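Local coordinates for protein S-adenosyl-L-methionine-dependent 2-deoxy-scyllo-inosamine dehydrogenase (Bacillus circulans, PDB 4M7S) that catalyses the radical S-adenosyl-L-methionine-dependent two-electron oxidation of 2-deoxy-scyllo-inosamine to amino-dideoxy-scyllo-inosose in butirosin biosynthesis, using two [4Fe-4S] clusters, at residues A[41-46]-A[77-82]; A[47-51]-A[200-206]; A[178-184]-A[196-200]. All blocks are in the same frame, centred on the assembly; numbering follows the deposited sequence.

Contact 1. Residues A[41-46]-A[77-82]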
loop_
_atom_site.group_PDB
_atom_site.type_symbol
_atom_site.label_atom_id
_atom_site.label_comp_id
_atom_site.label_asym_id
_atom_site.label_seq_id
_atom_site.Cartn_x
_atom_site.Cartn_y
_atom_site.Cartn_z
ATOM N N TYR A 41 -1.991 9.633 -11.183
ATOM C CA TYR A 41 -1.560 8.256 -11.349
ATOM C C TYR A 41 -0.553 8.151 -12.491
ATOM O O TYR A 41 0.387 7.358 -12.421
ATOM C CB TYR A 41 -2.737 7.314 -11.602
ATOM C CG TYR A 41 -2.322 5.854 -11.578
ATOM C CD1 TYR A 41 -2.222 5.169 -10.374
ATOM C CD2 TYR A 41 -2.003 5.177 -12.750
ATOM C CE1 TYR A 41 -1.830 3.847 -10.334
ATOM C CE2 TYR A 41 -1.619 3.840 -12.726
ATOM C CZ TYR A 41 -1.543 3.188 -11.509
ATOM O OH TYR A 41 -1.156 1.875 -11.458
ATOM N N LYS A 42 -0.742 8.945 -13.543
ATOM C CA LYS A 42 0.241 8.941 -14.623
ATOM C C LYS A 42 1.624 9.428 -14.174
ATOM O O LYS A 42 2.634 8.821 -14.541
ATOM C CB LYS A 42 -0.229 9.723 -15.858
ATOM C CG LYS A 42 0.807 9.716 -16.983
ATOM C CD LYS A 42 0.168 10.002 -18.338
ATOM C CE LYS A 42 1.208 10.144 -19.451
ATOM N NZ LYS A 42 2.165 11.237 -19.186
ATOM N N THR A 43 1.699 10.509 -13.397
ATOM C CA THR A 43 3.033 10.940 -12.972
ATOM C C THR A 43 3.673 9.918 -12.033
ATOM O O THR A 43 4.883 9.761 -12.042
ATOM C CB THR A 43 3.151 12.408 -12.416
ATOM O OG1 THR A 43 3.673 12.399 -11.082
ATOM C CG2 THR A 43 1.855 13.143 -12.438
ATOM N N LEU A 44 2.870 9.209 -11.243
ATOM C CA LEU A 44 3.424 8.128 -10.423
ATOM C C LEU A 44 4.007 7.015 -11.299
ATOM O O LEU A 44 5.084 6.483 -11.011
ATOM C CB LEU A 44 2.368 7.538 -9.487
ATOM C CG LEU A 44 2.890 6.380 -8.623
ATOM C CD1 LEU A 44 4.047 6.828 -7.704
ATOM C CD2 LEU A 44 1.776 5.761 -7.800
HETATM N N MSE A 45 3.282 6.649 -12.356
HETATM C CA MSE A 45 3.779 5.653 -13.305
HETATM C C MSE A 45 5.113 6.096 -13.921
HETATM O O MSE A 45 6.034 5.294 -14.071
HETATM C CB MSE A 45 2.743 5.385 -14.416
HETATM C CG MSE A 45 1.493 4.609 -13.954
HETATM SE SE MSE A 45 1.934 2.870 -13.158
HETATM C CE MSE A 45 1.774 3.379 -11.291
ATOM N N GLU A 46 5.202 7.373 -14.279
ATOM C CA GLU A 46 6.401 7.915 -14.901
ATOM C C GLU A 46 7.577 7.874 -13.945
ATOM O O GLU A 46 8.715 7.650 -14.358
ATOM C CB GLU A 46 6.161 9.360 -15.344
ATOM C CG GLU A 46 5.162 9.505 -16.480
ATOM C CD GLU A 46 4.799 10.954 -16.729
ATOM O OE1 GLU A 46 5.010 11.784 -15.810
ATOM O OE2 GLU A 46 4.310 11.262 -17.838
HETATM N N MSE A 77 -1.820 0.580 -17.467
HETATM C CA MSE A 77 -0.658 1.472 -17.440
HETATM C C MSE A 77 0.536 0.879 -16.688
HETATM O O MSE A 77 1.689 1.171 -17.020
HETATM C CB MSE A 77 -1.028 2.836 -16.845
HETATM C CG MSE A 77 -1.950 3.667 -17.722
HETATM SE SE MSE A 77 -2.504 5.353 -16.873
HETATM C CE MSE A 77 -0.792 6.276 -16.927
ATOM N N THR A 78 0.282 0.047 -15.682
ATOM C CA THR A 78 1.396 -0.542 -14.946
ATOM C C THR A 78 2.187 -1.446 -15.861
ATOM O O THR A 78 3.417 -1.462 -15.823
ATOM C CB THR A 78 0.960 -1.351 -13.711
ATOM O OG1 THR A 78 0.364 -2.582 -14.138
ATOM C CG2 THR A 78 -0.008 -0.561 -12.881
ATOM N N THR A 79 1.470 -2.190 -16.695
ATOM C CA THR A 79 2.091 -3.097 -17.655
ATOM C C THR A 79 2.924 -2.331 -18.696
ATOM O O THR A 79 3.904 -2.855 -19.247
ATOM C CB THR A 79 1.013 -3.976 -18.352
ATOM O OG1 THR A 79 0.311 -4.746 -17.365
ATOM C CG2 THR A 79 1.632 -4.915 -19.354
ATOM N N GLU A 80 2.535 -1.085 -18.961
ATOM C CA GLU A 80 3.239 -0.261 -19.953
ATOM C C GLU A 80 4.454 0.411 -19.340
ATOM O O GLU A 80 5.530 0.439 -19.938
ATOM C CB GLU A 80 2.309 0.818 -20.512
ATOM C CG GLU A 80 1.770 0.540 -21.899
ATOM C CD GLU A 80 2.749 0.915 -22.995
ATOM O OE1 GLU A 80 2.991 0.075 -23.887
ATOM O OE2 GLU A 80 3.270 2.053 -22.969
ATOM N N TYR A 81 4.266 0.963 -18.145
ATOM C CA TYR A 81 5.299 1.751 -17.484
ATOM C C TYR A 81 6.270 0.904 -16.666
ATOM O O TYR A 81 7.477 1.152 -16.678
ATOM C CB TYR A 81 4.665 2.829 -16.593
ATOM C CG TYR A 81 4.201 4.057 -17.355
ATOM C CD1 TYR A 81 5.085 5.084 -17.650
ATOM C CD2 TYR A 81 2.885 4.172 -17.795
ATOM C CE1 TYR A 81 4.672 6.206 -18.340
ATOM C CE2 TYR A 81 2.462 5.283 -18.496
ATOM C CZ TYR A 81 3.358 6.300 -18.762
ATOM O OH TYR A 81 2.937 7.411 -19.457
ATOM N N ILE A 82 5.742 -0.085 -15.953
ATOM C CA ILE A 82 6.560 -0.912 -15.067
ATOM C C ILE A 82 6.284 -2.414 -15.261
ATOM O O ILE A 82 5.802 -3.089 -14.352
ATOM C CB ILE A 82 6.370 -0.492 -13.586
ATOM C CG1 ILE A 82 4.886 -0.439 -13.217
ATOM C CG2 ILE A 82 6.982 0.887 -13.334
ATOM C CD1 ILE A 82 4.627 -0.099 -11.733
#
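Two selenomethionines, Met45 and Met77, introduced by labelling, touch each other across the contact. Met45 CG lies 4.1 Å from the end methyl, CE, of Met77. Both place CG beside the backbone N (chi1 -71° and -69°) but part further out. Met77 is straight at chi2 and turns about the CG-SE bond. Its side chain crosses that of Lys42 at about a right angle, and CE ends 3.7 Å from Lys42 CB. Its SE stays 4.2 Å from Tyr41 CD2, at the ring edge near the plane, in a Met-aromatic contact. Met45 bends at both chi2 and chi3. Its SE lies against Thr78 CA and also reaches Ile82 CD1.

Tyr81 receives Met45 CB over one face, offset toward the rim. This is a CH-pi contact, 3.8 Å from CB to the ring centroid. Glu46 runs beside the same ring, pointing the same way. Lys42 CE comes 3.2 Å from Tyr81 OH, while Lys42 NZ turns to Glu46 OE2 in a salt bridge of 2.5 Å. Tyr41 OH is close to Thr78 CG2, at 3.0 Å. Thr78 OG1 bonds instead to Val75 O, in its own helix.

Helices 38-50 and 71-81 are neighbours on the outside of the partial barrel of the radical SAM fold. The short segments run in the same general direction, crossing at -29° with their axes 10.1 Å apart. Met45 and Ile82 both rest on Ile57 of strand 56-58, which joins the pair to the sheet. The two segments share no hydrogen bond or salt bridge, so methyl, selenium and ring surfaces hold them together, while the Lys42-Glu46 charge pair lies along helix 38-50, beside Tyr81.

Contact 2. Residues A[47-51]-A[200-206]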
loop_
_atom_site.group_PDB
_atom_site.type_symbol
_atom_site.label_atom_id
_atom_site.label_comp_id
_atom_site.label_asym_id
_atom_site.label_seq_id
_atom_site.Cartn_x
_atom_site.Cartn_y
_atom_site.Cartn_z
ATOM N N GLN A 47 7.305 8.129 -12.670
ATOM C CA GLN A 47 8.363 8.128 -11.666
ATOM C C GLN A 47 8.820 6.708 -11.396
ATOM O O GLN A 47 10.022 6.441 -11.313
ATOM C CB GLN A 47 7.886 8.787 -10.366
ATOM C CG GLN A 47 7.531 10.257 -10.543
ATOM C CD GLN A 47 6.959 10.855 -9.277
ATOM O OE1 GLN A 47 7.061 10.262 -8.194
ATOM N NE2 GLN A 47 6.343 12.025 -9.403
ATOM N N LEU A 48 7.857 5.798 -11.274
ATOM C CA LEU A 48 8.174 4.397 -11.019
ATOM C C LEU A 48 8.880 3.819 -12.233
ATOM O O LEU A 48 9.784 2.981 -12.114
ATOM C CB LEU A 48 6.912 3.593 -10.657
ATOM C CG LEU A 48 6.279 3.848 -9.286
ATOM C CD1 LEU A 48 5.059 2.925 -9.064
ATOM C CD2 LEU A 48 7.314 3.656 -8.158
ATOM N N SER A 49 8.491 4.291 -13.414
ATOM C CA SER A 49 9.159 3.853 -14.637
ATOM C C SER A 49 10.611 4.319 -14.695
ATOM O O SER A 49 11.483 3.585 -15.156
ATOM C CB SER A 49 8.408 4.338 -15.882
ATOM O OG SER A 49 8.924 3.704 -17.023
ATOM N N SER A 50 10.863 5.547 -14.245
ATOM C CA SER A 50 12.214 6.109 -14.247
ATOM C C SER A 50 13.140 5.348 -13.277
ATOM O O SER A 50 14.365 5.480 -13.328
ATOM C CB SER A 50 12.163 7.580 -13.847
ATOM O OG SER A 50 11.829 7.716 -12.472
ATOM N N LEU A 51 12.548 4.557 -12.393
ATOM C CA LEU A 51 13.312 3.741 -11.446
ATOM C C LEU A 51 13.423 2.287 -11.916
ATOM O O LEU A 51 14.019 1.467 -11.231
ATOM C CB LEU A 51 12.638 3.764 -10.069
ATOM C CG LEU A 51 12.553 5.095 -9.320
ATOM C CD1 LEU A 51 11.502 5.023 -8.203
ATOM C CD2 LEU A 51 13.924 5.488 -8.751
ATOM N N ILE A 200 3.936 13.176 -4.329
ATOM C CA ILE A 200 4.468 12.851 -5.652
ATOM C C ILE A 200 3.975 13.787 -6.754
ATOM O O ILE A 200 4.510 13.776 -7.867
ATOM C CB ILE A 200 4.146 11.402 -6.066
ATOM C CG1 ILE A 200 2.630 11.197 -6.122
ATOM C CG2 ILE A 200 4.809 10.414 -5.114
ATOM C CD1 ILE A 200 2.211 10.106 -7.041
ATOM N N GLY A 201 2.962 14.594 -6.449
ATOM C CA GLY A 201 2.542 15.644 -7.358
ATOM C C GLY A 201 3.520 16.811 -7.342
ATOM O O GLY A 201 3.464 17.689 -8.204
ATOM N N GLU A 202 4.424 16.827 -6.363
ATOM C CA GLU A 202 5.329 17.966 -6.201
ATOM C C GLU A 202 6.797 17.555 -6.229
ATOM O O GLU A 202 7.682 18.399 -6.294
ATOM C CB GLU A 202 5.059 18.683 -4.876
ATOM C CG GLU A 202 3.599 18.891 -4.514
ATOM C CD GLU A 202 3.422 19.273 -3.049
ATOM O OE1 GLU A 202 4.423 19.678 -2.417
ATOM O OE2 GLU A 202 2.289 19.159 -2.531
ATOM N N GLN A 203 7.058 16.259 -6.158
ATOM C CA GLN A 203 8.418 15.789 -5.967
ATOM C C GLN A 203 8.518 14.321 -6.351
ATOM O O GLN A 203 7.562 13.569 -6.188
ATOM C CB GLN A 203 8.816 15.976 -4.497
ATOM C CG GLN A 203 10.249 15.632 -4.167
ATOM C CD GLN A 203 10.656 16.143 -2.796
ATOM O OE1 GLN A 203 9.841 16.190 -1.869
ATOM N NE2 GLN A 203 11.914 16.548 -2.668
ATOM N N HIS A 204 9.674 13.922 -6.872
ATOM C CA HIS A 204 9.885 12.545 -7.293
ATOM C C HIS A 204 9.855 11.602 -6.102
ATOM O O HIS A 204 10.429 11.885 -5.047
ATOM C CB HIS A 204 11.216 12.408 -8.036
ATOM C CG HIS A 204 11.310 11.176 -8.884
ATOM N ND1 HIS A 204 11.426 9.914 -8.353
ATOM C CD2 HIS A 204 11.325 11.025 -10.234
ATOM C CE1 HIS A 204 11.487 9.027 -9.334
ATOM N NE2 HIS A 204 11.435 9.675 -10.484
ATOM N N ILE A 205 9.186 10.469 -6.272
ATOM C CA ILE A 205 9.021 9.552 -5.160
ATOM C C ILE A 205 10.355 8.985 -4.692
ATOM O O ILE A 205 10.488 8.598 -3.533
ATOM C CB ILE A 205 8.036 8.424 -5.477
ATOM C CG1 ILE A 205 7.644 7.705 -4.175
ATOM C CG2 ILE A 205 8.619 7.488 -6.536
ATOM C CD1 ILE A 205 6.617 6.639 -4.346
ATOM N N SER A 206 11.350 8.956 -5.578
ATOM C CA SER A 206 12.659 8.485 -5.165
ATOM C C SER A 206 13.305 9.496 -4.230
ATOM O O SER A 206 14.015 9.124 -3.289
ATOM C CB SER A 206 13.565 8.266 -6.375
ATOM O OG SER A 206 14.849 7.851 -5.950
#
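Gln47 reaches the loop before helix 205-209 with both ends of its amide. NE2 gives a hydrogen bond of 3.0 Å to Ile200 O, in the carbonyl plane and on a lone pair. OE1 accepts from Ile205 N at 2.9 Å, with the donor well above the carbonyl plane. The side chain is extended beyond CG (chi2 175°), which carries the amide past the His204 ring. On the way, Gln47 CB covers one face of that ring in a CH-pi contact, 3.9 Å from its centroid. Leu48 adds a looser touch of CD2 on Ile205 CG2.

The contact joins the C-terminal part of helix 38-50, in the radical SAM fold, to the start of helix 205-209, in the iron-sulfur cluster-binding domain. His204 is the N-cap of the latter helix. Its ND1 accepts from Ser206 N at 2.9 Å, within the ring plane.

Ser50 OG accepts a hydrogen bond from His204 NE2 at 2.8 Å, again in the ring plane, so bonds at two edge positions fix the ring's rotation. Leu51 CG comes to the edge of the His204 ring near CE1. Its CD1 packs on Ile205 CG2, and its CD2 lies 3.7 Å from Ser206 CB.

Contact 3. Residues A[178-184]-A[196-200]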
loop_
_atom_site.group_PDB
_atom_site.type_symbol
_atom_site.label_atom_id
_atom_site.label_comp_id
_atom_site.label_asym_id
_atom_site.label_seq_id
_atom_site.Cartn_x
_atom_site.Cartn_y
_atom_site.Cartn_z
ATOM N N VAL A 178 1.079 5.693 -1.215
ATOM C CA VAL A 178 0.689 6.931 -1.890
ATOM C C VAL A 178 -0.838 7.090 -1.775
ATOM O O VAL A 178 -1.586 6.225 -2.225
ATOM C CB VAL A 178 1.091 6.889 -3.377
ATOM C CG1 VAL A 178 0.611 8.148 -4.115
ATOM C CG2 VAL A 178 2.591 6.696 -3.527
ATOM N N THR A 179 -1.293 8.183 -1.159
ATOM C CA THR A 179 -2.709 8.410 -0.915
ATOM C C THR A 179 -3.365 8.997 -2.154
ATOM O O THR A 179 -2.667 9.302 -3.135
ATOM C CB THR A 179 -2.934 9.378 0.257
ATOM O OG1 THR A 179 -2.517 10.696 -0.126
ATOM C CG2 THR A 179 -2.152 8.911 1.503
ATOM N N VAL A 180 -4.690 9.170 -2.106
ATOM C CA VAL A 180 -5.432 9.633 -3.286
ATOM C C VAL A 180 -4.929 10.968 -3.776
ATOM O O VAL A 180 -5.027 11.266 -4.962
ATOM C CB VAL A 180 -6.947 9.851 -3.048
ATOM C CG1 VAL A 180 -7.768 8.822 -3.804
ATOM C CG2 VAL A 180 -7.296 9.932 -1.571
ATOM N N LEU A 181 -4.434 11.782 -2.846
ATOM C CA LEU A 181 -4.001 13.133 -3.172
ATOM C C LEU A 181 -2.483 13.217 -3.352
ATOM O O LEU A 181 -1.927 14.306 -3.503
ATOM C CB LEU A 181 -4.497 14.130 -2.122
ATOM C CG LEU A 181 -6.020 14.250 -2.004
ATOM C CD1 LEU A 181 -6.404 15.230 -0.910
ATOM C CD2 LEU A 181 -6.636 14.670 -3.341
ATOM N N GLY A 182 -1.820 12.063 -3.349
ATOM C CA GLY A 182 -0.399 11.997 -3.680
ATOM C C GLY A 182 0.571 11.951 -2.505
ATOM O O GLY A 182 1.784 11.826 -2.693
ATOM N N ASN A 183 0.054 12.061 -1.289
ATOM C CA ASN A 183 0.925 12.050 -0.114
ATOM C C ASN A 183 1.608 10.710 0.055
ATOM O O ASN A 183 0.999 9.657 -0.156
ATOM C CB ASN A 183 0.139 12.384 1.149
ATOM C CG ASN A 183 -0.302 13.825 1.187
ATOM O OD1 ASN A 183 0.318 14.690 0.564
ATOM N ND2 ASN A 183 -1.357 14.100 1.943
ATOM N N VAL A 184 2.878 10.746 0.441
ATOM C CA VAL A 184 3.628 9.515 0.633
ATOM C C VAL A 184 3.761 9.233 2.132
ATOM O O VAL A 184 4.216 10.088 2.895
ATOM C CB VAL A 184 5.009 9.611 -0.023
ATOM C CG1 VAL A 184 5.771 8.289 0.123
ATOM C CG2 VAL A 184 4.854 9.988 -1.501
ATOM N N VAL A 196 3.542 12.226 6.822
ATOM C CA VAL A 196 3.605 12.552 5.401
ATOM C C VAL A 196 5.054 12.889 5.060
ATOM O O VAL A 196 5.638 13.797 5.651
ATOM C CB VAL A 196 2.699 13.732 5.047
ATOM C CG1 VAL A 196 2.910 14.138 3.577
ATOM C CG2 VAL A 196 1.239 13.363 5.296
HETATM N N MSE A 197 5.628 12.125 4.136
HETATM C CA MSE A 197 7.043 12.249 3.792
HETATM C C MSE A 197 7.234 13.194 2.611
HETATM O O MSE A 197 8.309 13.747 2.404
HETATM C CB MSE A 197 7.616 10.866 3.482
HETATM C CG MSE A 197 7.497 9.903 4.658
HETATM SE SE MSE A 197 8.603 10.527 6.121
HETATM C CE MSE A 197 8.608 8.884 7.188
ATOM N N GLY A 198 6.171 13.381 1.843
ATOM C CA GLY A 198 6.176 14.332 0.745
ATOM C C GLY A 198 4.960 14.050 -0.110
ATOM O O GLY A 198 4.052 13.345 0.324
ATOM N N ASN A 199 4.938 14.593 -1.323
ATOM C CA ASN A 199 3.809 14.405 -2.225
ATOM C C ASN A 199 4.348 14.242 -3.648
ATOM O O ASN A 199 5.142 15.064 -4.105
ATOM C CB ASN A 199 2.851 15.606 -2.122
ATOM C CG ASN A 199 1.591 15.426 -2.958
ATOM O OD1 ASN A 199 1.649 15.438 -4.196
ATOM N ND2 ASN A 199 0.443 15.256 -2.288
ATOM N N ILE A 200 3.936 13.176 -4.329
ATOM C CA ILE A 200 4.468 12.851 -5.652
ATOM C C ILE A 200 3.975 13.787 -6.754
ATOM O O ILE A 200 4.510 13.776 -7.867
ATOM C CB ILE A 200 4.146 11.402 -6.066
ATOM C CG1 ILE A 200 2.630 11.197 -6.122
ATOM C CG2 ILE A 200 4.809 10.414 -5.114
ATOM C CD1 ILE A 200 2.211 10.106 -7.041
#
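The amides of Asn199 and Asn183 stand almost perpendicular, with planes 86° apart. One face of the Asn199 amide lies over the Gly182 carbonyl, with Asn199 CG 3.6 Å from Gly182 O. At the edge, Asn199 ND2 uses both N-H groups, close to the amide plane. One goes to Leu181 O at 2.8 Å. The other goes to Asn183 OD1 at 2.9 Å, which it meets from above that amide's plane. The remaining edge atom, Asn199 OD1, accepts from Gly201 N. Asn183 ND2 turns to Gln193 OE1. All the polar side-chain atoms of the pair are therefore bonded. Asn199 CG is anti to the backbone N (chi1 -176°), which lays the amide across Gly182, a residue with no side chain in the way.

Backbone bonds continue the pairing. Gly182 O accepts from Ile200 N, Gly198 O from Val184 N at 2.9 Å, and Val184 O from Met197 N at 2.8 Å. Alongside these bonds, Val184 CG2 packs on Ile200 CG2 at 3.6 Å, and Val178 CG1 meets Ile200 CD1 tip to tip.

Thr179 to Gly182 form a type I turn that links strands 175-178 and 183-185 in a hairpin. Strand 198-199 joins it at the edge of the sheet. A beta hairpin followed by a helix is characteristic of SPASM and Twitch domains; with a single auxiliary cluster this one is of the Twitch kind.

In the fold
Contacts 1 and 2 use successive parts of helix 38-50, and their centres are 10 Å apart. Ser49 OG and Tyr81 O, 3.0 Å apart, probably bond between them. Contacts 2 and 3 share Ile200, and their centres are 11 Å apart. Ile200 also ties contact 3 to contact 1, because its CD1 lies 3.5 Å from Leu44 CB. The three thus form a chain of packing from the radical SAM fold to the auxiliary-cluster domain. Contacts 1 and 2 are away from the binding sites of both clusters. Contact 3 comes nearer: the Met197 side chain is about 8 Å from the auxiliary [4Fe-4S] cluster and about 8 Å from the side chain of Cys187, an inferred ligand.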